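Local coordinates for archaeal flagellar ATP-binding protein FlaH (Methanocaldococcus jannaschii DSM 2661, PDB 4WIA) that is probably a component of the archaellum that binds and probably hydrolyses ATP and is thought to regulate flagellum assembly, at residues G27-I32 / R177-M182; A199-Y204 / K213-R218. All coordinates share one frame; numbering follows the deposited sequence.

Contact 1: residues G27-I32 / R177-M182; sequences GSLIII and RTSATM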
ATOM      1  N   GLY A  27      -0.058 -11.112 -18.087  1.00 42.99           N
ATOM      2  CA  GLY A  27      -0.307 -11.668 -19.389  1.00 42.69           C
ATOM      3  C   GLY A  27      -1.742 -12.097 -19.612  1.00 42.96           C
ATOM      4  O   GLY A  27      -2.012 -12.814 -20.532  1.00 44.09           O
ATOM      5  N   SER A  28      -2.669 -11.720 -18.752  1.00 40.82           N
ATOM      6  CA  SER A  28      -4.048 -12.143 -18.945  1.00 41.22           C
ATOM      7  C   SER A  28      -4.742 -11.252 -20.003  1.00 41.99           C
ATOM      8  O   SER A  28      -4.519 -10.024 -20.044  1.00 41.13           O
ATOM      9  CB  SER A  28      -4.809 -12.062 -17.613  1.00 40.54           C
ATOM     10  OG  SER A  28      -4.385 -13.099 -16.708  1.00 44.58           O
ATOM     11  N   LEU A  29      -5.573 -11.882 -20.809  1.00 40.70           N
ATOM     12  CA  LEU A  29      -6.584 -11.223 -21.546  1.00 42.15           C
ATOM     13  C   LEU A  29      -7.953 -11.620 -20.973  1.00 44.71           C
ATOM     14  O   LEU A  29      -8.458 -12.740 -21.183  1.00 48.25           O
ATOM     15  CB  LEU A  29      -6.529 -11.606 -23.013  1.00 43.65           C
ATOM     16  CG  LEU A  29      -7.655 -11.006 -23.879  1.00 45.81           C
ATOM     17  CD1 LEU A  29      -7.590  -9.499 -23.968  1.00 44.41           C
ATOM     18  CD2 LEU A  29      -7.599 -11.605 -25.285  1.00 48.79           C
ATOM     19  N   ILE A  30      -8.576 -10.671 -20.315  1.00 42.17           N
ATOM     20  CA  ILE A  30      -9.800 -10.892 -19.649  1.00 42.63           C
ATOM     21  C   ILE A  30     -10.911 -10.334 -20.503  1.00 44.57           C
ATOM     22  O   ILE A  30     -10.891  -9.178 -20.893  1.00 48.00           O
ATOM     23  CB  ILE A  30      -9.816 -10.131 -18.311  1.00 42.78           C
ATOM     24  CG1 ILE A  30      -8.561 -10.471 -17.503  1.00 44.43           C
ATOM     25  CG2 ILE A  30     -11.084 -10.465 -17.532  1.00 43.22           C
ATOM     26  CD1 ILE A  30      -8.556  -9.949 -16.079  1.00 43.59           C
ATOM     27  N   ILE A  31     -11.875 -11.158 -20.806  1.00 45.38           N
ATOM     28  CA  ILE A  31     -13.051 -10.714 -21.516  1.00 45.97           C
ATOM     29  C   ILE A  31     -14.254 -10.759 -20.592  1.00 44.04           C
ATOM     30  O   ILE A  31     -14.566 -11.799 -20.022  1.00 48.78           O
ATOM     31  CB  ILE A  31     -13.326 -11.631 -22.747  1.00 47.28           C
ATOM     32  CG1 ILE A  31     -12.144 -11.569 -23.708  1.00 49.11           C
ATOM     33  CG2 ILE A  31     -14.611 -11.204 -23.456  1.00 48.02           C
ATOM     34  CD1 ILE A  31     -11.874 -10.199 -24.285  1.00 46.89           C
ATOM     35  N   ILE A  32     -14.925  -9.638 -20.453  1.00 44.40           N
ATOM     36  CA  ILE A  32     -16.134  -9.560 -19.676  1.00 44.02           C
ATOM     37  C   ILE A  32     -17.320  -9.376 -20.569  1.00 44.83           C
ATOM     38  O   ILE A  32     -17.477  -8.338 -21.167  1.00 44.73           O
ATOM     39  CB  ILE A  32     -16.052  -8.431 -18.661  1.00 43.98           C
ATOM     40  CG1 ILE A  32     -14.771  -8.608 -17.802  1.00 45.24           C
ATOM     41  CG2 ILE A  32     -17.286  -8.484 -17.775  1.00 45.50           C
ATOM     42  CD1 ILE A  32     -14.475  -7.419 -16.890  1.00 43.76           C
ATOM     43  N   ARG A 177     -13.825 -15.192 -27.449  1.00 63.43           N
ATOM     44  CA  ARG A 177     -13.889 -16.088 -26.274  1.00 63.37           C
ATOM     45  C   ARG A 177     -12.725 -17.046 -26.317  1.00 63.19           C
ATOM     46  O   ARG A 177     -12.124 -17.333 -25.294  1.00 59.70           O
ATOM     47  CB  ARG A 177     -15.196 -16.889 -26.247  1.00 65.31           C
ATOM     48  CG  ARG A 177     -16.454 -16.103 -25.938  1.00 63.77           C
ATOM     49  CD  ARG A 177     -17.639 -16.980 -26.266  1.00 68.90           C
ATOM     50  NE  ARG A 177     -18.968 -16.364 -26.168  1.00 73.32           N
ATOM     51  CZ  ARG A 177     -19.936 -16.373 -27.114  1.00 77.54           C
ATOM     52  NH1 ARG A 177     -21.113 -15.791 -26.877  1.00 80.70           N
ATOM     53  NH2 ARG A 177     -19.766 -16.946 -28.283  1.00 81.66           N
ATOM     54  N   THR A 178     -12.426 -17.576 -27.507  1.00 66.54           N
ATOM     55  CA  THR A 178     -11.262 -18.447 -27.662  1.00 67.02           C
ATOM     56  C   THR A 178      -9.958 -17.733 -27.285  1.00 63.57           C
ATOM     57  O   THR A 178      -9.080 -18.295 -26.642  1.00 64.03           O
ATOM     58  CB  THR A 178     -11.198 -19.030 -29.095  1.00 69.34           C
ATOM     59  OG1 THR A 178     -12.307 -19.923 -29.260  1.00 72.64           O
ATOM     60  CG2 THR A 178      -9.903 -19.818 -29.329  1.00 68.25           C
ATOM     61  N   SER A 179      -9.855 -16.493 -27.667  1.00 62.37           N
ATOM     62  CA  SER A 179      -8.665 -15.764 -27.408  1.00 63.39           C
ATOM     63  C   SER A 179      -8.555 -15.416 -25.920  1.00 57.57           C
ATOM     64  O   SER A 179      -7.480 -15.287 -25.365  1.00 55.33           O
ATOM     65  CB  SER A 179      -8.708 -14.535 -28.302  1.00 69.52           C
ATOM     66  OG  SER A 179      -7.399 -14.092 -28.603  1.00 83.68           O
ATOM     67  N   ALA A 180      -9.669 -15.279 -25.242  1.00 56.00           N
ATOM     68  CA  ALA A 180      -9.614 -14.899 -23.827  1.00 52.93           C
ATOM     69  C   ALA A 180      -8.745 -15.895 -23.006  1.00 52.37           C
ATOM     70  O   ALA A 180      -8.840 -17.088 -23.209  1.00 51.21           O
ATOM     71  CB  ALA A 180     -11.025 -14.854 -23.257  1.00 51.84           C
ATOM     72  N   THR A 181      -7.904 -15.402 -22.098  1.00 49.38           N
ATOM     73  CA  THR A 181      -7.324 -16.260 -21.100  1.00 49.76           C
ATOM     74  C   THR A 181      -8.271 -16.374 -19.883  1.00 48.58           C
ATOM     75  O   THR A 181      -8.336 -17.421 -19.229  1.00 50.73           O
ATOM     76  CB  THR A 181      -5.952 -15.765 -20.625  1.00 48.97           C
ATOM     77  OG1 THR A 181      -6.107 -14.529 -19.908  1.00 45.03           O
ATOM     78  CG2 THR A 181      -5.044 -15.615 -21.786  1.00 49.06           C
HETATM   79  N   MSE A 182      -8.982 -15.301 -19.578  1.00 45.96           N
HETATM   80  CA  MSE A 182      -9.978 -15.315 -18.546  1.00 45.06           C
HETATM   81  C   MSE A 182     -11.264 -14.829 -19.152  1.00 46.67           C
HETATM   82  O   MSE A 182     -11.341 -13.731 -19.641  1.00 48.41           O
HETATM   83  CB  MSE A 182      -9.540 -14.426 -17.395  1.00 43.68           C
HETATM   84  CG  MSE A 182     -10.524 -14.509 -16.229  1.00 43.49           C
HETATM   85 SE   MSE A 182      -9.904 -13.323 -14.824  1.00 43.39          SE
HETATM   86  CE  MSE A 182     -10.950 -14.036 -13.358  1.00 45.06           C
TER
HETATM   87  O   HOH W   1      -5.757 -15.156 -17.306  1.00 49.80           O
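The selenomethionine Met182 lies side by side with Ile30, both side chains pointing the same way, and its SE rests 3.8 Å from Ile30 CD1. CG of Met182 is anti to the backbone N (chi1 -175°) and the chain runs on extended, which brings SE against CG1, CG2 and CD1 of the isoleucine. On the opposite side of the strand from this pair, Ala180 CB presses on Ile31 CG1 at 3.5 Å, tighter than ordinary carbon contact. Here the chain leaves helix 170-179 and enters strand 182-191, parallel to strand 29-33; strand 29-33 is the one that leads into the probable P-loop of the KaiC-like fold.

The backbone of Leu29 meets the turn after the helix with both its N and its O. Leu29 O accepts two amides: Thr181 N at 2.9 Å, in the carbonyl plane on a lone pair, and Met182 N at 3.1 Å, 41° above that plane but nearly straight. Leu29 N donates to Thr181 OG1 at 2.8 Å, a bent bond of 137°. The same hydroxyl meets a water at 2.7 Å, and that water donates to OG of Ser28, which also bonds to Pro25 O. Ile31 N gives to Met182 O at 2.9 Å. A threonine hydroxyl thus stands in for a backbone carbonyl just where the new strand begins, satisfying a buried amide before regular sheet pairing takes over.

Contact 2: residues A199-Y204 / K213-R218; sequences AKILKY and KNIVFR
Ala199 and Ile215 form a hydrogen-bonded antiparallel pair, Ala199 N giving to Ile215 O at 2.9 Å and Ile215 N to Ala199 O at 2.8 Å. Ile201 N adds a third bond, to Lys213 O at 2.9 Å. Lys200 and Asn214 sit between as a non-hydrogen-bonded pair, and Lys200 CA makes a CA-H...O contact with Lys213 O.

The two strands are the arms of a beta hairpin in the mixed sheet of the KaiC-like fold, running 165° apart; on its other edge, strand 194-204 carries a classic bulge, Leu202 and Lys203 both facing Leu183 of strand 182-191.

Apolar contacts gather on the buried face. Ala199 CB meets the rim of the Phe217 ring in its plane, 3.9 Å from CE1. Ile201 and Ile215 cross obliquely, with Ile201 CD1 4.1 Å from Ile215 CD1.

On the other face, the polar side chains of Lys200 and Asn214 lie alongside each other. Asn214 OD1 rests against the aliphatic chain of Lys200, 3.1 Å from CE and 3.3 Å from CG. An alanine in place of Lys200 removes the chain beyond CB, and the Asn214 amide, without that flank, would probably be freer to turn. Lys213 NZ, a like charge, stands 5.9 Å from Lys200 NZ.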
ATOM      1  N   ALA A 199     -21.283 -12.607 -11.788  1.00 52.15           N
ATOM      2  CA  ALA A 199     -20.142 -12.741 -12.661  1.00 48.38           C
ATOM      3  C   ALA A 199     -19.678 -14.173 -12.599  1.00 53.26           C
ATOM      4  O   ALA A 199     -19.245 -14.636 -11.558  1.00 58.19           O
ATOM      5  CB  ALA A 199     -19.055 -11.844 -12.196  1.00 46.54           C
ATOM      6  N   LYS A 200     -19.804 -14.915 -13.701  1.00 55.36           N
ATOM      7  CA  LYS A 200     -19.400 -16.278 -13.725  1.00 55.14           C
ATOM      8  C   LYS A 200     -18.105 -16.444 -14.531  1.00 55.02           C
ATOM      9  O   LYS A 200     -17.996 -15.982 -15.678  1.00 54.97           O
ATOM     10  CB  LYS A 200     -20.502 -17.096 -14.314  1.00 60.37           C
ATOM     11  CG  LYS A 200     -20.283 -18.579 -14.154  1.00 65.44           C
ATOM     12  CD  LYS A 200     -21.427 -19.335 -14.810  1.00 70.31           C
ATOM     13  CE  LYS A 200     -21.858 -20.549 -14.030  1.00 78.36           C
ATOM     14  NZ  LYS A 200     -23.257 -20.846 -14.430  1.00 87.19           N
ATOM     15  N   ILE A 201     -17.145 -17.158 -13.958  1.00 52.20           N
ATOM     16  CA  ILE A 201     -15.849 -17.289 -14.575  1.00 51.41           C
ATOM     17  C   ILE A 201     -15.914 -18.563 -15.386  1.00 53.07           C
ATOM     18  O   ILE A 201     -15.744 -19.642 -14.860  1.00 55.62           O
ATOM     19  CB  ILE A 201     -14.740 -17.347 -13.529  1.00 50.26           C
ATOM     20  CG1 ILE A 201     -14.642 -15.994 -12.821  1.00 50.42           C
ATOM     21  CG2 ILE A 201     -13.427 -17.738 -14.201  1.00 50.90           C
ATOM     22  CD1 ILE A 201     -13.633 -15.905 -11.683  1.00 50.75           C
ATOM     23  N   LEU A 202     -16.154 -18.423 -16.682  1.00 53.59           N
ATOM     24  CA  LEU A 202     -16.283 -19.576 -17.563  1.00 54.36           C
ATOM     25  C   LEU A 202     -14.956 -20.194 -17.908  1.00 52.17           C
ATOM     26  O   LEU A 202     -14.907 -21.343 -18.230  1.00 55.88           O
ATOM     27  CB  LEU A 202     -16.983 -19.185 -18.833  1.00 55.69           C
ATOM     28  CG  LEU A 202     -18.355 -18.570 -18.652  1.00 56.82           C
ATOM     29  CD1 LEU A 202     -18.883 -18.064 -19.986  1.00 58.08           C
ATOM     30  CD2 LEU A 202     -19.300 -19.579 -18.048  1.00 60.19           C
ATOM     31  N   LYS A 203     -13.870 -19.463 -17.764  1.00 50.87           N
ATOM     32  CA  LYS A 203     -12.570 -19.964 -18.171  1.00 51.11           C
ATOM     33  C   LYS A 203     -11.535 -19.118 -17.516  1.00 46.83           C
ATOM     34  O   LYS A 203     -11.725 -17.928 -17.366  1.00 43.08           O
ATOM     35  CB  LYS A 203     -12.480 -19.800 -19.674  1.00 56.48           C
ATOM     36  CG  LYS A 203     -11.171 -20.151 -20.343  1.00 60.44           C
ATOM     37  CD  LYS A 203     -11.307 -19.719 -21.807  1.00 61.05           C
ATOM     38  CE  LYS A 203     -10.088 -19.953 -22.624  1.00 61.88           C
ATOM     39  NZ  LYS A 203     -10.289 -19.291 -23.932  1.00 64.56           N
ATOM     40  N   TYR A 204     -10.436 -19.723 -17.111  1.00 47.36           N
ATOM     41  CA  TYR A 204      -9.419 -19.022 -16.369  1.00 47.10           C
ATOM     42  C   TYR A 204      -8.113 -19.731 -16.541  1.00 50.42           C
ATOM     43  O   TYR A 204      -7.697 -20.487 -15.685  1.00 56.59           O
ATOM     44  CB  TYR A 204      -9.798 -18.980 -14.863  1.00 47.43           C
ATOM     45  CG  TYR A 204      -9.089 -17.922 -13.998  1.00 45.67           C
ATOM     46  CD1 TYR A 204      -8.118 -17.088 -14.523  1.00 45.81           C
ATOM     47  CD2 TYR A 204      -9.384 -17.801 -12.642  1.00 44.74           C
ATOM     48  CE1 TYR A 204      -7.476 -16.146 -13.718  1.00 47.83           C
ATOM     49  CE2 TYR A 204      -8.761 -16.889 -11.830  1.00 43.99           C
ATOM     50  CZ  TYR A 204      -7.808 -16.048 -12.361  1.00 46.38           C
ATOM     51  OH  TYR A 204      -7.193 -15.098 -11.555  1.00 44.60           O
ATOM     52  N   LYS A 213     -16.237 -19.815  -8.901  1.00 54.04           N
ATOM     53  CA  LYS A 213     -16.798 -19.782 -10.221  1.00 57.21           C
ATOM     54  C   LYS A 213     -17.902 -18.736 -10.360  1.00 56.74           C
ATOM     55  O   LYS A 213     -17.972 -18.028 -11.361  1.00 55.24           O
ATOM     56  CB  LYS A 213     -17.370 -21.147 -10.551  1.00 62.46           C
ATOM     57  CG  LYS A 213     -17.562 -21.340 -12.032  1.00 67.62           C
ATOM     58  CD  LYS A 213     -17.833 -22.767 -12.455  1.00 73.54           C
ATOM     59  CE  LYS A 213     -18.149 -22.815 -13.947  1.00 75.50           C
ATOM     60  NZ  LYS A 213     -18.365 -24.215 -14.412  1.00 78.55           N
ATOM     61  N   ASN A 214     -18.779 -18.656  -9.373  1.00 57.44           N
ATOM     62  CA  ASN A 214     -19.869 -17.695  -9.397  1.00 57.80           C
ATOM     63  C   ASN A 214     -19.638 -16.621  -8.396  1.00 55.03           C
ATOM     64  O   ASN A 214     -19.601 -16.888  -7.239  1.00 58.19           O
ATOM     65  CB  ASN A 214     -21.148 -18.393  -9.080  1.00 63.23           C
ATOM     66  CG  ASN A 214     -21.516 -19.387 -10.136  1.00 66.97           C
ATOM     67  OD1 ASN A 214     -21.765 -19.019 -11.285  1.00 67.88           O
ATOM     68  ND2 ASN A 214     -21.549 -20.651  -9.770  1.00 69.06           N
ATOM     69  N   ILE A 215     -19.532 -15.386  -8.830  1.00 55.75           N
ATOM     70  CA  ILE A 215     -19.339 -14.280  -7.893  1.00 54.93           C
ATOM     71  C   ILE A 215     -20.584 -13.390  -7.926  1.00 57.59           C
ATOM     72  O   ILE A 215     -20.873 -12.723  -8.920  1.00 55.50           O
ATOM     73  CB  ILE A 215     -18.083 -13.501  -8.228  1.00 53.06           C
ATOM     74  CG1 ILE A 215     -16.858 -14.415  -8.110  1.00 53.50           C
ATOM     75  CG2 ILE A 215     -17.925 -12.337  -7.279  1.00 54.12           C
ATOM     76  CD1 ILE A 215     -15.605 -13.826  -8.747  1.00 51.00           C
ATOM     77  N   VAL A 216     -21.374 -13.437  -6.845  1.00 61.25           N
ATOM     78  CA  VAL A 216     -22.557 -12.593  -6.740  1.00 62.45           C
ATOM     79  C   VAL A 216     -22.198 -11.261  -6.090  1.00 62.91           C
ATOM     80  O   VAL A 216     -21.429 -11.218  -5.156  1.00 63.74           O
ATOM     81  CB  VAL A 216     -23.650 -13.272  -5.941  1.00 64.05           C
ATOM     82  CG1 VAL A 216     -24.883 -12.392  -5.865  1.00 65.79           C
ATOM     83  CG2 VAL A 216     -23.984 -14.628  -6.563  1.00 64.85           C
ATOM     84  N   PHE A 217     -22.717 -10.167  -6.635  1.00 65.68           N
ATOM     85  CA  PHE A 217     -22.514  -8.850  -6.038  1.00 65.75           C
ATOM     86  C   PHE A 217     -23.662  -7.916  -6.324  1.00 67.56           C
ATOM     87  O   PHE A 217     -24.525  -8.214  -7.155  1.00 65.98           O
ATOM     88  CB  PHE A 217     -21.200  -8.203  -6.495  1.00 62.77           C
ATOM     89  CG  PHE A 217     -21.089  -7.987  -7.984  1.00 67.34           C
ATOM     90  CD1 PHE A 217     -20.639  -9.008  -8.822  1.00 69.68           C
ATOM     91  CD2 PHE A 217     -21.391  -6.758  -8.564  1.00 71.78           C
ATOM     92  CE1 PHE A 217     -20.530  -8.824 -10.200  1.00 68.61           C
ATOM     93  CE2 PHE A 217     -21.258  -6.563  -9.956  1.00 70.95           C
ATOM     94  CZ  PHE A 217     -20.835  -7.604 -10.770  1.00 67.91           C
ATOM     95  N   ARG A 218     -23.671  -6.802  -5.594  1.00 70.15           N
ATOM     96  CA  ARG A 218     -24.521  -5.670  -5.911  1.00 72.57           C
ATOM     97  C   ARG A 218     -23.618  -4.433  -5.899  1.00 68.88           C
ATOM     98  O   ARG A 218     -22.529  -4.424  -5.331  1.00 62.70           O
ATOM     99  CB  ARG A 218     -25.678  -5.551  -4.940  1.00 79.69           C
ATOM    100  CG  ARG A 218     -25.278  -5.256  -3.514  1.00 87.41           C
ATOM    101  CD  ARG A 218     -26.285  -5.716  -2.460  1.00 93.63           C
ATOM    102  NE  ARG A 218     -25.591  -6.070  -1.203  1.00 98.95           N
ATOM    103  CZ  ARG A 218     -24.844  -7.174  -1.029  1.00101.36           C
ATOM    104  NH1 ARG A 218     -24.252  -7.421   0.141  1.00102.39           N
ATOM    105  NH2 ARG A 218     -24.678  -8.040  -2.030  1.00102.59           N
TER

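In the fold
Both contacts belong to the same mixed sheet, with strand 182-191 lying between strands 29-33 and 194-204. Contact 1 is deep in the sheet, where a strand starts parallel to its neighbour straight after a helix; most of its touching residues are buried, and none is exposed. Contact 2 lies further toward one side of the sheet, is antiparallel and only partly buried, and divides into an apolar face and a polar, lysine-bearing one. Contact 1 mixes side-chain and backbone hydrogen bonds, while those of contact 2 are all backbone. They touch directly: Lys203 NZ of 199-204 reaches Ala180 O at 2.7 Å, a probable hydrogen bond at the helix exit, and Met182 CE packs on Ile201 CD1 at 3.7 Å.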